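Muramidase (Trichobolus zukalii, PDB 6ZMV) cleaves the glycan backbone of bacterial peptidoglycan, acting as a lysozyme-type muramidase of glycoside hydrolase family 25. Local coordinates at residues Asp39-Phe42 with Ser43-Tyr46; Gly195-Asp198 with Arg199-Leu203; His105-Gln109 with Thr110-Asn114. All blocks are in the same frame, centred on the assembly; numbering follows the deposited sequence.

Contact 1: Asp39-Phe42 with Ser43-Tyr46; sequences DPVF and STHY
F42 and Y46, one helical turn apart, run out from the helix alongside each other, their rings meeting obliquely with planes at 36° and centroids 5.0 Å apart. Followed outward, the F42 side chain begins with CB, which lies beside the peptide to S43, the next residue in the chain. CG is held anti to the backbone N (chi1 171°), which swings the ring along the helix; CD2 then passes S43, while CE1 and CE2 near the Y46 ring. The tip comes nearest to Y46, F42 CZ lying 3.3 Å from Y46 CD1, and Y46 CB lies over one face of the F42 ring. Cutting F42 back to an alanine is likely to leave this flank of Y46 without its apolar neighbour and to open a gap against I29 and A31 of strand 26-33.

The backbone here is a type I turn, D39 to F42, running into helix 42-51. Its capping bond comes from D39, whose OD1 accepts from V41 N at 2.9 Å, while OD2 turns to H9 N. The first helical bonds follow: H45 N to V41 O is almost straight, and Y46 N reaches F42 O at 2.8 Å. A water accepts from T44 N and donates to P40 O, bridging turn and helix.

V41 also touches through its side chain: CG1 sits over one face of the H45 imidazole, 3.5 Å from the centroid and 16° off the normal, a CH-pi contact. The same imidazole is held by hydrogen bonds at both nitrogens, ND1 with Y16 OH and NE2 with S8 O.

Contact 2: Gly195-Asp198 with Arg199-Leu203; sequences GSLD and RLKAL
The carbonyl O of S196 accepts the amide of L200 at 2.9 Å and so opens the bond ladder of helix 197-205. S196 is the N-cap. Its OG, at chi1 74°, stands between its own backbone N and carbonyl carbon, and from there it accepts R199 N at 3.2 Å with an N-H...O angle of 162°. One residue thus receives two amides of the first turn, one through its side chain and one through its main chain. K201 N to L197 O and A202 N to D198 O continue the series.

Side chains pack around this turn mostly through carbon. The extended chain of K201 passes L197, its CE 3.9 Å from L197 CG. L197 CD1 meets L200 CD2 at 4.0 Å. D198 OD1 and K201 NZ are 4.8 Å apart, too far for a salt bridge, though their charges probably attract weakly. Before the cap, G195 CA lies near the plane of the R199 guanidinium, at its edge, and 4.2 Å from R199 CD; G195 has backbone angles (phi 129°) suited to glycine.

The helix meets the barrel strands mainly through the buried L200, helped by R199, K201 and L203: R199, L200 and L203 touch F193 of strand 189-193, the strand just before the helix, and L200 and K201 reach I55 at the start of strand 55-61.

Contact 3: His105-Gln109 with Thr110-Asn114; sequences HGLSQ and TAMVN
The N-terminus of helix 109-127 is capped by S108, whose OG accepts A111 N at 3.0 Å with an N-H...O angle of 164°. The hydroxyl is placed for this by a chi1 of 71°, which sets OG between the serine's own N and carbonyl carbon. It also lies 3.4 Å from the methyl CB of A111. The main chain of the cap takes part too: S108 O receives M112 N at 2.8 Å, and Q109 O receives V113 N in a straighter bond.

Ahead of the cap, L107 folds back toward the helix. Its CB lies 4.0 Å from A111 CB, and its CD2 is 3.9 Å from A111 O. M112 meets L107 at both ends: its CA near L107 CD2, and its CE, brought back by bends at chi2 and chi3, 4.3 Å from L107 CB. That methyl also approaches H105 obliquely, though loosely, 4.4 Å from CD2. Two polar ends find partners in other parts of the chain, H105 NE2 at E97 O and Q109 NE2 at E142 O, while M112 touches W139 of helix 137-144.

The serine N-cap, joined to a hydrophobic staple between L107 and M112, is a classical helix start, here at the helix between strands 93-95 and 132-136 of the family's TIM-barrel-type fold.

All three contacts are helix beginnings at the protein surface, each with a single buried residue among those that touch: H45, L200 and M112. They start three different helices, 42-51, 197-205 and 109-127, and none touches another; centres lie 25 to 33 Å apart, with contacts 2 and 3 on opposite sides of the chain's centre. The capping chemistry divides them. Contacts 2 and 3 use a serine hydroxyl at the N-cap, whereas contact 1 uses an aspartate carboxylate at the first position of a type I turn that leads into the helix. Contact 1 adds aromatic and CH-pi packing, contact 2 aliphatic chains with a lysine methylene, and contact 3 a leucine-methionine pair.

Contact 1: Asp39-Phe42 with Ser43-Tyr46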
loop_
_atom_site.group_PDB
_atom_site.type_symbol
_atom_site.label_atom_id
_atom_site.label_comp_id
_atom_site.label_asym_id
_atom_site.label_seq_id
_atom_site.Cartn_x
_atom_site.Cartn_y
_atom_site.Cartn_z
ATOM N N ASP A 39 5.436 6.778 11.472
ATOM C CA ASP A 39 5.440 8.047 10.728
ATOM C C ASP A 39 4.748 9.086 11.601
ATOM O O ASP A 39 3.562 8.933 11.963
ATOM C CB ASP A 39 4.813 7.876 9.386
ATOM C CG ASP A 39 4.859 9.115 8.537
ATOM O OD1 ASP A 39 4.290 10.151 9.004
ATOM O OD2 ASP A 39 5.393 9.036 7.407
ATOM N N PRO A 40 5.418 10.233 11.912
ATOM C CA PRO A 40 4.829 11.176 12.868
ATOM C C PRO A 40 3.612 11.932 12.388
ATOM O O PRO A 40 2.919 12.562 13.193
ATOM C CB PRO A 40 5.974 12.072 13.224
ATOM C CG PRO A 40 6.894 11.970 12.073
ATOM C CD PRO A 40 6.814 10.567 11.527
ATOM N N VAL A 41 3.372 11.881 11.097
ATOM C CA VAL A 41 2.240 12.624 10.508
ATOM C C VAL A 41 1.056 11.689 10.239
ATOM O O VAL A 41 -0.007 12.133 9.738
ATOM C CB VAL A 41 2.675 13.455 9.294
ATOM C CG1 VAL A 41 1.640 14.479 8.866
ATOM C CG2 VAL A 41 4.004 14.132 9.531
ATOM N N PHE A 42 1.197 10.398 10.522
ATOM C CA PHE A 42 0.123 9.430 10.188
ATOM C C PHE A 42 -1.211 9.909 10.723
ATOM O O PHE A 42 -2.209 9.952 9.993
ATOM C CB PHE A 42 0.458 8.032 10.715
ATOM C CG PHE A 42 -0.706 7.089 10.566
ATOM C CD1 PHE A 42 -0.931 6.458 9.368
ATOM C CD2 PHE A 42 -1.604 6.884 11.631
ATOM C CE1 PHE A 42 -2.039 5.650 9.217
ATOM C CE2 PHE A 42 -2.724 6.083 11.455
ATOM C CZ PHE A 42 -2.909 5.472 10.271
ATOM N N SER A 43 -1.290 10.208 12.021
ATOM C CA SER A 43 -2.598 10.513 12.647
ATOM C C SER A 43 -3.140 11.820 12.056
ATOM O O SER A 43 -4.372 11.957 11.827
ATOM C CB SER A 43 -2.511 10.563 14.124
ATOM O OG SER A 43 -2.190 9.290 14.632
ATOM N N THR A 44 -2.279 12.796 11.819
ATOM C CA THR A 44 -2.702 14.074 11.195
ATOM C C THR A 44 -3.329 13.795 9.837
ATOM O O THR A 44 -4.449 14.279 9.527
ATOM C CB THR A 44 -1.539 15.046 10.995
ATOM O OG1 THR A 44 -0.935 15.307 12.280
ATOM C CG2 THR A 44 -1.856 16.329 10.246
ATOM N N HIS A 45 -2.679 13.017 9.021
ATOM C CA HIS A 45 -3.173 12.705 7.682
ATOM C C HIS A 45 -4.427 11.868 7.750
ATOM O O HIS A 45 -5.386 12.108 6.993
ATOM C CB HIS A 45 -2.098 12.002 6.888
ATOM C CG HIS A 45 -0.934 12.806 6.451
ATOM N ND1 HIS A 45 -1.051 14.135 6.140
ATOM C CD2 HIS A 45 0.354 12.421 6.214
ATOM C CE1 HIS A 45 0.142 14.577 5.709
ATOM N NE2 HIS A 45 1.052 13.530 5.737
ATOM N N TYR A 46 -4.469 10.871 8.601
ATOM C CA TYR A 46 -5.646 9.965 8.674
ATOM C C TYR A 46 -6.880 10.690 9.149
ATOM O O TYR A 46 -7.929 10.565 8.534
ATOM C CB TYR A 46 -5.286 8.797 9.597
ATOM C CG TYR A 46 -6.050 7.510 9.408
ATOM C CD1 TYR A 46 -5.589 6.521 8.559
ATOM C CD2 TYR A 46 -7.204 7.237 10.114
ATOM C CE1 TYR A 46 -6.193 5.286 8.468
ATOM C CE2 TYR A 46 -7.832 6.008 10.033
ATOM C CZ TYR A 46 -7.330 5.029 9.202
ATOM O OH TYR A 46 -7.861 3.772 9.140
HETATM O O HOH W 1 0.182 13.001 13.329
#

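Contact 2: Gly195-Asp198 with Arg199-Leu203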
loop_
_atom_site.group_PDB
_atom_site.type_symbol
_atom_site.label_atom_id
_atom_site.label_comp_id
_atom_site.label_asym_id
_atom_site.label_seq_id
_atom_site.Cartn_x
_atom_site.Cartn_y
_atom_site.Cartn_z
ATOM N N GLY A 195 -11.211 0.891 -11.813
ATOM C CA GLY A 195 -12.670 0.786 -11.735
ATOM C C GLY A 195 -13.330 2.016 -11.156
ATOM O O GLY A 195 -12.702 3.063 -11.015
ATOM N N SER A 196 -14.584 1.874 -10.880
ATOM C CA SER A 196 -15.437 3.029 -10.528
ATOM C C SER A 196 -15.421 3.288 -9.001
ATOM O O SER A 196 -14.936 2.458 -8.235
ATOM C CB SER A 196 -16.878 2.766 -10.956
ATOM O OG SER A 196 -17.491 1.834 -10.100
ATOM N N LEU A 197 -15.975 4.441 -8.581
ATOM C CA LEU A 197 -16.036 4.731 -7.150
ATOM C C LEU A 197 -16.885 3.660 -6.426
ATOM O O LEU A 197 -16.548 3.287 -5.300
ATOM C CB LEU A 197 -16.641 6.114 -6.948
ATOM C CG LEU A 197 -16.724 6.580 -5.501
ATOM C CD1 LEU A 197 -15.394 6.495 -4.747
ATOM C CD2 LEU A 197 -17.275 7.983 -5.451
ATOM N N ASP A 198 -17.910 3.129 -7.067
ATOM C CA ASP A 198 -18.700 2.079 -6.396
ATOM C C ASP A 198 -17.800 0.853 -6.185
ATOM O O ASP A 198 -17.873 0.175 -5.121
ATOM C CB ASP A 198 -19.950 1.711 -7.218
ATOM C CG ASP A 198 -20.985 2.813 -7.236
ATOM O OD1 ASP A 198 -21.279 3.390 -6.163
ATOM O OD2 ASP A 198 -21.463 3.103 -8.339
ATOM N N ARG A 199 -16.977 0.518 -7.189
ATOM C CA ARG A 199 -16.080 -0.654 -7.040
ATOM C C ARG A 199 -15.049 -0.385 -5.928
ATOM O O ARG A 199 -14.709 -1.267 -5.134
ATOM C CB ARG A 199 -15.446 -0.991 -8.370
ATOM C CG ARG A 199 -14.751 -2.339 -8.336
ATOM C CD ARG A 199 -13.833 -2.572 -9.525
ATOM N NE ARG A 199 -14.469 -3.021 -10.719
ATOM C CZ ARG A 199 -14.753 -4.316 -11.040
ATOM N NH1 ARG A 199 -14.713 -5.279 -10.170
ATOM N NH2 ARG A 199 -15.216 -4.577 -12.200
ATOM N N LEU A 200 -14.555 0.839 -5.810
ATOM C CA LEU A 200 -13.617 1.216 -4.739
ATOM C C LEU A 200 -14.288 1.101 -3.363
ATOM O O LEU A 200 -13.700 0.607 -2.423
ATOM C CB LEU A 200 -13.102 2.624 -5.005
ATOM C CG LEU A 200 -12.276 3.230 -3.884
ATOM C CD1 LEU A 200 -11.013 2.397 -3.575
ATOM C CD2 LEU A 200 -11.887 4.627 -4.229
ATOM N N LYS A 201 -15.510 1.567 -3.241
ATOM C CA LYS A 201 -16.281 1.434 -1.978
ATOM C C LYS A 201 -16.426 -0.037 -1.591
ATOM O O LYS A 201 -16.320 -0.361 -0.409
ATOM C CB LYS A 201 -17.624 2.116 -2.097
ATOM C CG LYS A 201 -17.573 3.626 -2.091
ATOM C CD LYS A 201 -18.872 4.315 -2.395
ATOM C CE LYS A 201 -18.755 5.818 -2.244
ATOM N NZ LYS A 201 -20.027 6.450 -2.639
ATOM N N ALA A 202 -16.654 -0.903 -2.578
ATOM C CA ALA A 202 -16.742 -2.346 -2.332
ATOM C C ALA A 202 -15.404 -2.892 -1.846
ATOM O O ALA A 202 -15.358 -3.707 -0.939
ATOM C CB ALA A 202 -17.227 -3.058 -3.554
ATOM N N LEU A 203 -14.313 -2.461 -2.433
ATOM C CA LEU A 203 -12.954 -2.847 -1.926
ATOM C C LEU A 203 -12.797 -2.429 -0.464
ATOM O O LEU A 203 -12.368 -3.235 0.331
ATOM C CB LEU A 203 -11.859 -2.188 -2.772
ATOM C CG LEU A 203 -10.463 -2.477 -2.274
ATOM C CD1 LEU A 203 -10.165 -3.965 -2.383
ATOM C CD2 LEU A 203 -9.410 -1.631 -2.997
#

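Contact 3: His105-Gln109 with Thr110-Asn114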
loop_
_atom_site.group_PDB
_atom_site.type_symbol
_atom_site.label_atom_id
_atom_site.label_comp_id
_atom_site.label_asym_id
_atom_site.label_seq_id
_atom_site.Cartn_x
_atom_site.Cartn_y
_atom_site.Cartn_z
ATOM N N HIS A 105 17.250 -6.586 -0.388
ATOM C CA HIS A 105 17.496 -6.518 1.068
ATOM C C HIS A 105 18.319 -7.716 1.580
ATOM O O HIS A 105 18.315 -7.975 2.788
ATOM C CB HIS A 105 16.183 -6.426 1.858
ATOM C CG HIS A 105 15.363 -5.235 1.473
ATOM N ND1 HIS A 105 15.176 -4.178 2.334
ATOM C CD2 HIS A 105 14.590 -4.986 0.379
ATOM C CE1 HIS A 105 14.334 -3.328 1.784
ATOM N NE2 HIS A 105 14.020 -3.754 0.562
ATOM N N GLY A 106 19.053 -8.369 0.695
ATOM C CA GLY A 106 19.913 -9.491 1.050
ATOM C C GLY A 106 19.202 -10.814 1.135
ATOM O O GLY A 106 19.830 -11.815 1.508
ATOM N N LEU A 107 17.916 -10.860 0.806
ATOM C CA LEU A 107 17.150 -12.130 0.870
ATOM C C LEU A 107 17.193 -12.831 -0.486
ATOM O O LEU A 107 16.981 -12.173 -1.522
ATOM C CB LEU A 107 15.710 -11.903 1.310
ATOM C CG LEU A 107 15.418 -11.618 2.789
ATOM C CD1 LEU A 107 16.023 -10.352 3.291
ATOM C CD2 LEU A 107 13.956 -11.640 3.124
ATOM N N SER A 108 17.217 -14.146 -0.457
ATOM C CA SER A 108 16.941 -14.965 -1.646
ATOM C C SER A 108 15.483 -14.775 -2.091
ATOM O O SER A 108 14.641 -14.265 -1.321
ATOM C CB SER A 108 17.225 -16.425 -1.414
ATOM O OG SER A 108 16.249 -16.986 -0.542
ATOM N N GLN A 109 15.187 -15.216 -3.309
ATOM C CA GLN A 109 13.791 -15.108 -3.778
ATOM C C GLN A 109 12.885 -15.941 -2.854
ATOM O O GLN A 109 11.784 -15.507 -2.524
ATOM C CB GLN A 109 13.673 -15.616 -5.217
ATOM C CG GLN A 109 14.371 -14.712 -6.209
ATOM C CD GLN A 109 14.414 -15.262 -7.608
ATOM O OE1 GLN A 109 14.316 -16.476 -7.811
ATOM N NE2 GLN A 109 14.548 -14.380 -8.572
ATOM N N THR A 110 13.281 -17.151 -2.482
ATOM C CA THR A 110 12.394 -17.981 -1.635
ATOM C C THR A 110 12.281 -17.336 -0.244
ATOM O O THR A 110 11.188 -17.290 0.280
ATOM C CB THR A 110 12.890 -19.425 -1.573
ATOM O OG1 THR A 110 14.309 -19.325 -1.432
ATOM C CG2 THR A 110 12.501 -20.217 -2.801
ATOM N N ALA A 111 13.357 -16.814 0.332
ATOM C CA ALA A 111 13.285 -16.114 1.628
ATOM C C ALA A 111 12.371 -14.898 1.525
ATOM O O ALA A 111 11.600 -14.670 2.458
ATOM C CB ALA A 111 14.648 -15.691 2.108
ATOM N N MET A 112 12.429 -14.166 0.416
ATOM C CA MET A 112 11.553 -12.991 0.277
ATOM C C MET A 112 10.086 -13.442 0.201
ATOM O O MET A 112 9.223 -12.801 0.794
ATOM C CB MET A 112 11.930 -12.183 -0.973
ATOM C CG MET A 112 11.131 -10.946 -1.103
ATOM S SD MET A 112 11.421 -9.719 0.228
ATOM C CE MET A 112 12.963 -9.044 -0.313
ATOM N N VAL A 113 9.782 -14.458 -0.592
ATOM C CA VAL A 113 8.397 -14.947 -0.660
ATOM C C VAL A 113 7.956 -15.407 0.720
ATOM O O VAL A 113 6.812 -15.102 1.107
ATOM C CB VAL A 113 8.288 -16.054 -1.726
ATOM C CG1 VAL A 113 6.931 -16.724 -1.676
ATOM C CG2 VAL A 113 8.486 -15.472 -3.128
ATOM N N ASN A 114 8.806 -16.112 1.437
ATOM C CA ASN A 114 8.424 -16.575 2.803
ATOM C C ASN A 114 8.161 -15.368 3.720
ATOM O O ASN A 114 7.244 -15.412 4.524
ATOM C CB ASN A 114 9.495 -17.508 3.385
ATOM C CG ASN A 114 9.536 -18.859 2.727
ATOM O OD1 ASN A 114 8.575 -19.242 2.057
ATOM N ND2 ASN A 114 10.656 -19.526 2.905
#